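Local structure of periplasmic binding protein (Veillonella parvula, 4N01) at residues 159-164 with 246-251; 210-215 with 257-262; 214-217 with 221-224; 230-235 with 312-317. The protein probably binds a solute in the periplasm, perhaps an iron chelate or a related metal complex, and passes it to a membrane importer. All blocks are in the same frame, centred on the assembly; numbering follows the deposited sequence.

Contact 1 of 4, residues 159-164 with 246-251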
loop_
_atom_site.group_PDB
_atom_site.type_symbol
_atom_site.label_atom_id
_atom_site.label_comp_id
_atom_site.label_asym_id
_atom_site.label_seq_id
_atom_site.Cartn_x
_atom_site.Cartn_y
_atom_site.Cartn_z
ATOM N N LEU A 159 2.807 9.807 0.689
ATOM C CA LEU A 159 3.702 10.970 0.662
ATOM C C LEU A 159 4.589 11.171 1.887
ATOM O O LEU A 159 5.566 11.924 1.826
ATOM C CB LEU A 159 2.908 12.260 0.421
ATOM C CG LEU A 159 2.402 12.417 -1.008
ATOM C CD1 LEU A 159 1.688 13.755 -1.187
ATOM C CD2 LEU A 159 3.577 12.308 -1.960
ATOM N N SER A 160 4.258 10.532 3.004
ATOM C CA SER A 160 5.038 10.773 4.217
ATOM C C SER A 160 4.858 9.697 5.273
ATOM O O SER A 160 3.961 8.854 5.175
ATOM C CB SER A 160 4.681 12.125 4.835
ATOM O OG SER A 160 3.578 11.994 5.719
ATOM N N THR A 161 5.709 9.750 6.292
ATOM C CA THR A 161 5.640 8.800 7.396
ATOM C C THR A 161 4.547 9.147 8.403
ATOM O O THR A 161 4.385 8.464 9.411
ATOM C CB THR A 161 6.982 8.685 8.121
ATOM O OG1 THR A 161 7.448 9.998 8.446
ATOM C CG2 THR A 161 8.007 8.017 7.225
ATOM N N LYS A 162 3.800 10.215 8.140
ATOM C CA LYS A 162 2.632 10.532 8.956
ATOM C C LYS A 162 1.426 9.667 8.576
ATOM O O LYS A 162 0.447 9.602 9.325
ATOM C CB LYS A 162 2.245 12.000 8.763
ATOM C CG LYS A 162 3.166 12.994 9.440
ATOM C CD LYS A 162 2.572 14.399 9.368
ATOM C CE LYS A 162 3.233 15.318 10.381
ATOM N NZ LYS A 162 3.319 14.657 11.717
ATOM N N ALA A 163 1.492 9.015 7.415
ATOM C CA ALA A 163 0.330 8.315 6.858
ATOM C C ALA A 163 -0.231 7.236 7.773
ATOM O O ALA A 163 0.511 6.448 8.354
ATOM C CB ALA A 163 0.674 7.701 5.523
ATOM N N ASP A 164 -1.556 7.187 7.885
ATOM C CA ASP A 164 -2.203 6.067 8.569
ATOM C C ASP A 164 -3.474 5.653 7.826
ATOM O O ASP A 164 -3.710 6.103 6.694
ATOM C CB ASP A 164 -2.460 6.387 10.053
ATOM C CG ASP A 164 -3.379 7.589 10.263
ATOM O OD1 ASP A 164 -4.173 7.917 9.360
ATOM O OD2 ASP A 164 -3.309 8.207 11.355
ATOM N N GLY A 246 13.591 6.071 16.300
ATOM C CA GLY A 246 14.160 7.295 15.768
ATOM C C GLY A 246 14.499 7.238 14.291
ATOM O O GLY A 246 15.196 8.111 13.778
ATOM N N VAL A 247 14.011 6.214 13.596
ATOM C CA VAL A 247 14.276 6.093 12.168
ATOM C C VAL A 247 13.062 6.567 11.378
ATOM O O VAL A 247 12.091 5.827 11.219
ATOM C CB VAL A 247 14.601 4.638 11.774
ATOM C CG1 VAL A 247 14.971 4.568 10.300
ATOM C CG2 VAL A 247 15.742 4.082 12.640
ATOM N N ASP A 248 13.113 7.798 10.882
ATOM C CA ASP A 248 11.944 8.391 10.216
ATOM C C ASP A 248 11.856 7.971 8.749
ATOM O O ASP A 248 11.969 8.798 7.845
ATOM C CB ASP A 248 11.977 9.914 10.344
ATOM C CG ASP A 248 10.701 10.573 9.863
ATOM O OD1 ASP A 248 9.655 9.889 9.774
ATOM O OD2 ASP A 248 10.739 11.787 9.572
ATOM N N LYS A 249 11.653 6.677 8.519
ATOM C CA LYS A 249 11.561 6.140 7.160
ATOM C C LYS A 249 10.495 5.069 7.108
ATOM O O LYS A 249 10.267 4.377 8.098
ATOM C CB LYS A 249 12.898 5.517 6.756
ATOM C CG LYS A 249 14.043 6.508 6.686
ATOM C CD LYS A 249 15.349 5.812 6.352
ATOM C CE LYS A 249 16.449 6.839 6.161
ATOM N NZ LYS A 249 15.933 7.986 5.365
ATOM N N THR A 250 9.844 4.917 5.957
ATOM C CA THR A 250 8.887 3.833 5.815
ATOM C C THR A 250 9.618 2.490 5.807
ATOM O O THR A 250 9.210 1.562 6.497
ATOM C CB THR A 250 8.054 3.961 4.533
ATOM O OG1 THR A 250 8.921 4.218 3.425
ATOM C CG2 THR A 250 7.053 5.098 4.654
ATOM N N TRP A 251 10.690 2.400 5.013
ATOM C CA TRP A 251 11.443 1.151 4.819
ATOM C C TRP A 251 12.941 1.420 4.758
ATOM O O TRP A 251 13.367 2.389 4.143
ATOM C CB TRP A 251 11.038 0.470 3.499
ATOM C CG TRP A 251 9.578 0.103 3.417
ATOM C CD1 TRP A 251 8.558 0.884 2.940
ATOM C CD2 TRP A 251 8.973 -1.133 3.841
ATOM N NE1 TRP A 251 7.360 0.207 3.037
ATOM C CE2 TRP A 251 7.589 -1.033 3.584
ATOM C CE3 TRP A 251 9.472 -2.321 4.391
ATOM C CZ2 TRP A 251 6.694 -2.075 3.869
ATOM C CZ3 TRP A 251 8.585 -3.350 4.677
ATOM C CH2 TRP A 251 7.209 -3.220 4.409
#

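Contact 2 of 4, residues 210-215 with 257-262. With FMT (formic acid), chain H.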
loop_
_atom_site.group_PDB
_atom_site.type_symbol
_atom_site.label_atom_id
_atom_site.label_comp_id
_atom_site.label_asym_id
_atom_site.label_seq_id
_atom_site.Cartn_x
_atom_site.Cartn_y
_atom_site.Cartn_z
ATOM N N ARG A 210 4.073 -7.940 19.939
ATOM C CA ARG A 210 5.157 -7.253 19.243
ATOM C C ARG A 210 5.498 -7.982 17.954
ATOM O O ARG A 210 5.604 -9.212 17.943
ATOM C CB ARG A 210 6.367 -7.135 20.161
ATOM C CG ARG A 210 6.128 -6.094 21.234
ATOM C CD ARG A 210 6.965 -6.329 22.454
ATOM N NE ARG A 210 8.399 -6.163 22.220
ATOM C CZ ARG A 210 9.018 -4.985 22.146
ATOM N NH1 ARG A 210 8.326 -3.854 22.254
ATOM N NH2 ARG A 210 10.332 -4.933 21.954
ATOM N N VAL A 211 5.629 -7.235 16.862
ATOM C CA VAL A 211 5.830 -7.856 15.546
ATOM C C VAL A 211 7.036 -7.269 14.800
ATOM O O VAL A 211 7.456 -6.147 15.050
ATOM C CB VAL A 211 4.557 -7.775 14.659
ATOM C CG1 VAL A 211 3.356 -8.354 15.408
ATOM C CG2 VAL A 211 4.269 -6.326 14.220
ATOM N N PHE A 212 7.598 -8.047 13.891
ATOM C CA PHE A 212 8.687 -7.584 13.049
ATOM C C PHE A 212 8.294 -7.876 11.612
ATOM O O PHE A 212 7.851 -8.981 11.291
ATOM C CB PHE A 212 9.980 -8.324 13.414
ATOM C CG PHE A 212 11.110 -8.087 12.450
ATOM C CD1 PHE A 212 11.744 -6.847 12.389
ATOM C CD2 PHE A 212 11.554 -9.105 11.623
ATOM C CE1 PHE A 212 12.795 -6.631 11.496
ATOM C CE2 PHE A 212 12.604 -8.901 10.736
ATOM C CZ PHE A 212 13.223 -7.662 10.670
ATOM N N ILE A 213 8.411 -6.877 10.747
ATOM C CA ILE A 213 8.094 -7.080 9.339
ATOM C C ILE A 213 9.368 -7.405 8.552
ATOM O O ILE A 213 10.320 -6.618 8.526
ATOM C CB ILE A 213 7.417 -5.840 8.722
ATOM C CG1 ILE A 213 6.079 -5.574 9.420
ATOM C CG2 ILE A 213 7.192 -6.072 7.242
ATOM C CD1 ILE A 213 6.177 -4.655 10.601
ATOM N N TYR A 214 9.375 -8.563 7.902
ATOM C CA TYR A 214 10.540 -9.025 7.160
ATOM C C TYR A 214 10.200 -8.958 5.674
ATOM O O TYR A 214 9.429 -9.778 5.160
ATOM C CB TYR A 214 10.890 -10.454 7.601
ATOM C CG TYR A 214 12.031 -11.145 6.865
ATOM C CD1 TYR A 214 13.322 -11.140 7.380
ATOM C CD2 TYR A 214 11.805 -11.837 5.682
ATOM C CE1 TYR A 214 14.361 -11.791 6.727
ATOM C CE2 TYR A 214 12.836 -12.488 5.025
ATOM C CZ TYR A 214 14.109 -12.461 5.550
ATOM O OH TYR A 214 15.122 -13.114 4.891
ATOM N N ASP A 215 10.740 -7.959 4.984
ATOM C CA ASP A 215 10.487 -7.840 3.553
ATOM C C ASP A 215 11.407 -8.756 2.774
ATOM O O ASP A 215 10.977 -9.483 1.865
ATOM C CB ASP A 215 10.712 -6.412 3.079
ATOM C CG ASP A 215 10.535 -6.272 1.584
ATOM O OD1 ASP A 215 9.404 -5.966 1.144
ATOM O OD2 ASP A 215 11.519 -6.482 0.834
ATOM N N GLU A 257 20.747 -7.526 15.252
ATOM C CA GLU A 257 20.977 -7.239 16.678
ATOM C C GLU A 257 19.774 -6.537 17.285
ATOM O O GLU A 257 19.351 -6.856 18.397
ATOM C CB GLU A 257 22.233 -6.384 16.887
ATOM C CG GLU A 257 23.526 -7.165 16.746
ATOM C CD GLU A 257 23.817 -7.561 15.306
ATOM O OE1 GLU A 257 23.336 -6.862 14.382
ATOM O OE2 GLU A 257 24.521 -8.578 15.094
ATOM N N THR A 258 19.206 -5.604 16.528
ATOM C CA THR A 258 18.086 -4.821 17.011
ATOM C C THR A 258 16.841 -5.700 17.119
ATOM O O THR A 258 16.097 -5.627 18.102
ATOM C CB THR A 258 17.812 -3.633 16.073
ATOM O OG1 THR A 258 18.983 -2.805 16.021
ATOM C CG2 THR A 258 16.645 -2.811 16.596
ATOM N N VAL A 259 16.625 -6.541 16.115
ATOM C CA VAL A 259 15.484 -7.450 16.126
ATOM C C VAL A 259 15.591 -8.423 17.297
ATOM O O VAL A 259 14.612 -8.687 18.000
ATOM C CB VAL A 259 15.420 -8.243 14.823
ATOM C CG1 VAL A 259 14.171 -9.130 14.797
ATOM C CG2 VAL A 259 15.446 -7.279 13.633
ATOM N N ILE A 260 16.786 -8.968 17.496
ATOM C CA ILE A 260 17.017 -9.885 18.602
ATOM C C ILE A 260 16.734 -9.211 19.952
ATOM O O ILE A 260 16.101 -9.813 20.827
ATOM C CB ILE A 260 18.469 -10.414 18.587
ATOM C CG1 ILE A 260 18.691 -11.302 17.352
ATOM C CG2 ILE A 260 18.755 -11.215 19.833
ATOM C CD1 ILE A 260 20.180 -11.557 17.073
ATOM N N ALA A 261 17.202 -7.974 20.117
ATOM C CA ALA A 261 16.976 -7.219 21.354
ATOM C C ALA A 261 15.477 -7.003 21.593
ATOM O O ALA A 261 14.994 -7.078 22.721
ATOM C CB ALA A 261 17.680 -5.877 21.280
ATOM N N GLN A 262 14.753 -6.725 20.519
ATOM C CA GLN A 262 13.323 -6.430 20.608
ATOM C C GLN A 262 12.481 -7.686 20.799
ATOM O O GLN A 262 11.358 -7.611 21.301
ATOM C CB GLN A 262 12.861 -5.677 19.354
ATOM C CG GLN A 262 13.301 -4.211 19.295
ATOM C CD GLN A 262 12.639 -3.340 20.353
ATOM O OE1 GLN A 262 12.839 -3.539 21.557
ATOM N NE2 GLN A 262 11.841 -2.364 19.906
HETATM C C FMT H . 9.164 0.193 20.390
HETATM O O1 FMT H . 10.369 0.341 20.182
HETATM O O2 FMT H . 8.409 -0.413 19.633
HETATM O O HOH W 1 8.989 -8.636 22.830
#

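Contact 3 of 4, residues 214-217 with 221-224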
loop_
_atom_site.group_PDB
_atom_site.type_symbol
_atom_site.label_atom_id
_atom_site.label_comp_id
_atom_site.label_asym_id
_atom_site.label_seq_id
_atom_site.Cartn_x
_atom_site.Cartn_y
_atom_site.Cartn_z
ATOM N N TYR A 214 9.375 -8.563 7.902
ATOM C CA TYR A 214 10.540 -9.025 7.160
ATOM C C TYR A 214 10.200 -8.958 5.674
ATOM O O TYR A 214 9.429 -9.778 5.160
ATOM C CB TYR A 214 10.890 -10.454 7.601
ATOM C CG TYR A 214 12.031 -11.145 6.865
ATOM C CD1 TYR A 214 13.322 -11.140 7.380
ATOM C CD2 TYR A 214 11.805 -11.837 5.682
ATOM C CE1 TYR A 214 14.361 -11.791 6.727
ATOM C CE2 TYR A 214 12.836 -12.488 5.025
ATOM C CZ TYR A 214 14.109 -12.461 5.550
ATOM O OH TYR A 214 15.122 -13.114 4.891
ATOM N N ASP A 215 10.740 -7.959 4.984
ATOM C CA ASP A 215 10.487 -7.840 3.553
ATOM C C ASP A 215 11.407 -8.756 2.774
ATOM O O ASP A 215 10.977 -9.483 1.865
ATOM C CB ASP A 215 10.712 -6.412 3.079
ATOM C CG ASP A 215 10.535 -6.272 1.584
ATOM O OD1 ASP A 215 9.404 -5.966 1.144
ATOM O OD2 ASP A 215 11.519 -6.482 0.834
ATOM N N SER A 216 12.686 -8.701 3.128
ATOM C CA SER A 216 13.722 -9.444 2.437
ATOM C C SER A 216 15.011 -9.251 3.219
ATOM O O SER A 216 15.039 -8.517 4.208
ATOM C CB SER A 216 13.887 -8.916 1.016
ATOM O OG SER A 216 14.120 -7.516 1.027
ATOM N N GLU A 217 16.082 -9.903 2.790
ATOM C CA GLU A 217 17.375 -9.656 3.410
ATOM C C GLU A 217 18.484 -9.699 2.382
ATOM O O GLU A 217 18.379 -10.382 1.364
ATOM C CB GLU A 217 17.658 -10.643 4.552
ATOM C CG GLU A 217 17.937 -12.072 4.104
ATOM C CD GLU A 217 18.371 -12.978 5.253
ATOM O OE1 GLU A 217 17.555 -13.234 6.171
ATOM O OE2 GLU A 217 19.533 -13.439 5.245
ATOM N N PRO A 221 18.460 -7.466 7.397
ATOM C CA PRO A 221 17.054 -7.488 6.970
ATOM C C PRO A 221 16.580 -6.108 6.505
ATOM O O PRO A 221 17.050 -5.085 7.014
ATOM C CB PRO A 221 16.312 -7.911 8.244
ATOM C CG PRO A 221 17.155 -7.394 9.344
ATOM C CD PRO A 221 18.592 -7.498 8.868
ATOM N N PHE A 222 15.676 -6.094 5.529
ATOM C CA PHE A 222 15.019 -4.877 5.069
ATOM C C PHE A 222 13.643 -4.896 5.702
ATOM O O PHE A 222 12.911 -5.890 5.586
ATOM C CB PHE A 222 14.912 -4.921 3.544
ATOM C CG PHE A 222 14.546 -3.607 2.907
ATOM C CD1 PHE A 222 15.468 -2.570 2.833
ATOM C CD2 PHE A 222 13.290 -3.426 2.341
ATOM C CE1 PHE A 222 15.138 -1.364 2.221
ATOM C CE2 PHE A 222 12.947 -2.222 1.732
ATOM C CZ PHE A 222 13.871 -1.189 1.674
ATOM N N THR A 223 13.279 -3.808 6.373
ATOM C CA THR A 223 12.105 -3.830 7.235
ATOM C C THR A 223 11.364 -2.491 7.283
ATOM O O THR A 223 11.833 -1.489 6.743
ATOM C CB THR A 223 12.513 -4.252 8.649
ATOM O OG1 THR A 223 11.348 -4.447 9.459
ATOM C CG2 THR A 223 13.398 -3.189 9.282
ATOM N N ALA A 224 10.189 -2.478 7.911
ATOM C CA ALA A 224 9.412 -1.245 8.012
ATOM C C ALA A 224 9.672 -0.563 9.354
ATOM O O ALA A 224 9.786 -1.226 10.397
ATOM C CB ALA A 224 7.919 -1.536 7.833
#

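Contact 4 of 4, residues 230-235 with 312-317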
loop_
_atom_site.group_PDB
_atom_site.type_symbol
_atom_site.label_atom_id
_atom_site.label_comp_id
_atom_site.label_asym_id
_atom_site.label_seq_id
_atom_site.Cartn_x
_atom_site.Cartn_y
_atom_site.Cartn_z
ATOM N N THR A 230 3.290 0.605 10.012
ATOM C CA THR A 230 3.311 0.628 11.467
ATOM C C THR A 230 1.968 1.074 12.024
ATOM O O THR A 230 1.430 0.467 12.954
ATOM C CB THR A 230 4.405 1.588 11.943
ATOM O OG1 THR A 230 5.679 1.006 11.639
ATOM C CG2 THR A 230 4.296 1.836 13.442
ATOM N N ASN A 231 1.415 2.136 11.450
ATOM C CA ASN A 231 0.172 2.697 11.965
ATOM C C ASN A 231 -1.057 1.809 11.799
ATOM O O ASN A 231 -1.911 1.776 12.679
ATOM C CB ASN A 231 -0.063 4.077 11.365
ATOM C CG ASN A 231 0.923 5.080 11.882
ATOM O OD1 ASN A 231 1.376 4.972 13.029
ATOM N ND2 ASN A 231 1.290 6.051 11.051
ATOM N N ILE A 232 -1.150 1.078 10.692
ATOM C CA ILE A 232 -2.310 0.206 10.499
ATOM C C ILE A 232 -2.216 -1.040 11.391
ATOM O O ILE A 232 -3.222 -1.518 11.914
ATOM C CB ILE A 232 -2.522 -0.176 9.018
ATOM C CG1 ILE A 232 -1.307 -0.930 8.466
ATOM C CG2 ILE A 232 -2.773 1.081 8.203
ATOM C CD1 ILE A 232 -1.646 -2.179 7.725
ATOM N N LEU A 233 -1.004 -1.551 11.593
ATOM C CA LEU A 233 -0.816 -2.704 12.475
ATOM C C LEU A 233 -1.144 -2.375 13.930
ATOM O O LEU A 233 -1.641 -3.228 14.670
ATOM C CB LEU A 233 0.617 -3.276 12.357
ATOM C CG LEU A 233 0.895 -3.969 11.018
ATOM C CD1 LEU A 233 2.366 -4.390 10.939
ATOM C CD2 LEU A 233 -0.031 -5.174 10.842
ATOM N N LYS A 234 -0.912 -1.132 14.337
ATOM C CA LYS A 234 -1.286 -0.715 15.688
ATOM C C LYS A 234 -2.798 -0.832 15.924
ATOM O O LYS A 234 -3.247 -1.023 17.057
ATOM C CB LYS A 234 -0.798 0.711 15.972
ATOM C CG LYS A 234 0.693 0.785 16.258
ATOM C CD LYS A 234 1.147 2.197 16.602
ATOM C CE LYS A 234 2.579 2.170 17.138
ATOM N NZ LYS A 234 3.203 3.525 17.208
ATOM N N LEU A 235 -3.582 -0.737 14.857
ATOM C CA LEU A 235 -5.042 -0.842 14.987
ATOM C C LEU A 235 -5.521 -2.210 15.500
ATOM O O LEU A 235 -6.638 -2.319 16.023
ATOM C CB LEU A 235 -5.729 -0.538 13.649
ATOM C CG LEU A 235 -5.580 0.885 13.110
ATOM C CD1 LEU A 235 -6.203 0.930 11.713
ATOM C CD2 LEU A 235 -6.236 1.914 14.026
ATOM N N SER A 312 0.985 -5.396 -0.892
ATOM C CA SER A 312 -0.215 -4.617 -1.208
ATOM C C SER A 312 -1.194 -4.533 -0.035
ATOM O O SER A 312 -2.022 -3.618 0.025
ATOM C CB SER A 312 -0.933 -5.221 -2.404
ATOM O OG SER A 312 -1.432 -6.507 -2.074
ATOM N N GLU A 313 -1.098 -5.494 0.884
ATOM C CA GLU A 313 -2.002 -5.580 2.026
ATOM C C GLU A 313 -1.614 -4.660 3.161
ATOM O O GLU A 313 -2.463 -4.272 3.966
ATOM C CB GLU A 313 -2.034 -7.024 2.555
ATOM C CG GLU A 313 -2.804 -7.983 1.649
ATOM C CD GLU A 313 -2.719 -9.428 2.107
ATOM O OE1 GLU A 313 -1.686 -9.822 2.702
ATOM O OE2 GLU A 313 -3.693 -10.179 1.881
ATOM N N ILE A 314 -0.331 -4.319 3.235
ATOM C CA ILE A 314 0.174 -3.498 4.346
ATOM C C ILE A 314 0.684 -2.133 3.906
ATOM O O ILE A 314 1.303 -1.408 4.688
ATOM C CB ILE A 314 1.282 -4.229 5.163
ATOM C CG1 ILE A 314 2.409 -4.710 4.240
ATOM C CG2 ILE A 314 0.687 -5.380 5.948
ATOM C CD1 ILE A 314 3.633 -5.235 4.988
ATOM N N THR A 315 0.428 -1.793 2.645
ATOM C CA THR A 315 0.741 -0.475 2.113
ATOM C C THR A 315 -0.570 0.135 1.582
ATOM O O THR A 315 -1.570 -0.582 1.442
ATOM C CB THR A 315 1.820 -0.559 1.024
ATOM O OG1 THR A 315 1.388 -1.471 0.012
ATOM C CG2 THR A 315 3.137 -1.042 1.633
ATOM N N PRO A 316 -0.582 1.451 1.305
ATOM C CA PRO A 316 -1.851 2.110 0.968
ATOM C C PRO A 316 -2.559 1.470 -0.225
ATOM O O PRO A 316 -1.896 1.019 -1.159
ATOM C CB PRO A 316 -1.410 3.525 0.604
ATOM C CG PRO A 316 -0.210 3.760 1.482
ATOM C CD PRO A 316 0.507 2.432 1.495
ATOM N N GLY A 317 -3.889 1.430 -0.186
ATOM C CA GLY A 317 -4.668 0.802 -1.243
ATOM C C GLY A 317 -6.075 0.528 -0.754
ATOM O O GLY A 317 -6.638 1.331 -0.009
#

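Contact 1 of 4, residues 159-164 with 246-251
T161 and D248 join two surface turns: T161 lies in the type I beta turn S160 to A163, and D248 is the centre of an inverse gamma turn. One short hydrogen bond and a methyl contact carry it. T161 OG1 donates to D248 OD1 over 2.6 Å. It arrives on the syn side of that oxygen, 16° out of the carboxylate plane. The T161 chi1 of 51° sets OG1 between the backbone N and the carbonyl carbon and leaves CG2 beside the backbone N. From there T161 CG2 leans on the other segment, 3.8 Å from T250 N, and meets the methyl T250 CG2 at 4.0 Å. A valine here would probably leave the D248 carboxylate without its hydroxyl donor. S160 OG accepts from K162 N at 3.0 Å, an ST turn, which probably helps to hold the turn at T161. The loop 159-164 runs from strand 151-153 into helix 165-178, which D164 caps. It also touches helix 228-234, where N231 ND2 donates to A163 O. Across the contact, K249 and T250 make backbone bonds to E226 and F225, just before strand 251-253.

Contact 2 of 4, residues 210-215 with 257-262
R210 reaches from strand 209-214 to the last turn of helix 256-262 and grips Q262. R210 NH2 donates to Q262 O at 2.9 Å with an N-H...O angle of 160°, in the carbonyl plane and on a lone pair. The same oxygen lies at the edge of the guanidinium. NE adds a long, weak bond to it, and a water bridges the two, 2.6 Å from R210 NE and 3.0 Å from Q262 O. R210 NH2 also makes a weak, bent bond to Q262 OE1 at 2.9 Å. The arginine chain folds at chi3 (66°), which brings NE and NH2 together to the helix end. The Q262 chain is bent at chi2, and its amide stands nearly upright on the guanidinium plane. Q262 NE2 donates to V241 O and, weakly, to a formic acid molecule. The positive charge probably suits the negative end of the helix dipole. A leucine in place of R210 would probably leave Q262 O without its straight donor and break the water bridge. Deeper in, F212 has CG anti to its backbone N (chi1 170°), and its ring meets V259 face-on. V259 CG1 sits over the centre of the F212 ring, 3.9 Å above the plane. V259 CG2 covers the same face nearer one side, 3.5 Å from F212 CE1, a CH-pi contact. The helix thus packs on a parallel sheet, in which strand 209-214 runs beside 266-270. P221 and T223 of strand 221-224 also touch the F212 ring.

Contact 3 of 4, residues 214-217 with 221-224
S216 O takes the backbone N-H of F222 at 2.8 Å from F222 N, almost dead straight (177°), the donor tilted off the carbonyl plane. P221 CA adds a CA-H...O contact to S216 O at 3.6 Å. S216 O also lies above one face of the Y214 ring, offset toward its rim. The return bond runs from D215 N to F222 O, 3.1 Å long. Beyond them E217 and P221 form a non-hydrogen-bonded pair, with E217 CB 4.0 Å from P221 CA. The D215 and F222 side chains lie side by side, each with CG anti to its backbone N, and D215 OD2 comes 3.8 Å from F222 CD2. The D215 carboxylate is held at both oxygens. S216 OG donates to D215 OD2 at 2.8 Å on its anti lone pair, and Y272 OH bonds OD1. E217 is held likewise, by Y214 OH on E217 OE1, 2.8 Å away, and by a salt bridge from OE2 to K288. These partners probably favour charged carboxylates. S216 OG has a weak bond to a glycerol, and a sodium ion lies about 5 Å from the F222 side chain. The paired backbone bonds are those of a short beta hairpin, 216-217 with 221-224, which strand 251-253 extends to a three-stranded antiparallel sheet.

Contact 4 of 4, residues 230-235 with 312-317
I232 of helix 228-234 and I314 at the end of the short helix 311-314 meet in the buried interior of the protein. The contact is small, about 99 Å² in all, and I232 CD1 makes it. I232 CD1 rests 4.1 Å from I314 CA and 4.3 Å from the methyl I314 CG2, with E313 O just beyond at 4.4 Å. The methyl therefore touches the backbone at the helix end as much as a side chain. In I232, chi1 of 60° puts CG1 between the backbone N and the carbonyl carbon, while chi2 of 132° lies off the staggered positions. That twist may reflect the close neighbours L165, T320 and L324. I314 CD1 stretches away on an extended chain (chi2 171°) and meets W251 CH2 at 4.1 Å. Next to I232, L233 packs on A238 of strand 238-240 and on L327 of helix 320-332. Polar groups are paired around this apolar patch. I314 O accepts from T229 OG1, which binds the same two helices together. E313 OE1 accepts from K310 N, and E313 OE2 forms a salt bridge with R326. Between the two segments themselves there is no hydrogen bond. Dispersion and burial of hydrocarbon probably hold them. The contact between the segments is therefore apolar and undirected; the directed bond between these helices is that of T229 OG1 to I314 O, beside it.

From the N terminus, contact 1 opens first at 159-164, after the five-stranded parallel sheet. Contact 2 opens at 210-215, in the four-stranded sheet. Contact 3 follows at once, sharing Y214 and D215, and closes a short hairpin loop at 221-224. It lies wholly within the span of contact 1. Contact 4 opens at 230-235. Contact 1 then closes at 246-251, contact 2 at 257-262 and contact 4 at 312-317, so these three cross one another. W251 is the common neighbour: it packs on I213, T223 and I314. The set ties the loop before helix 165-178 to the second sheet, its hairpin and its covering helices.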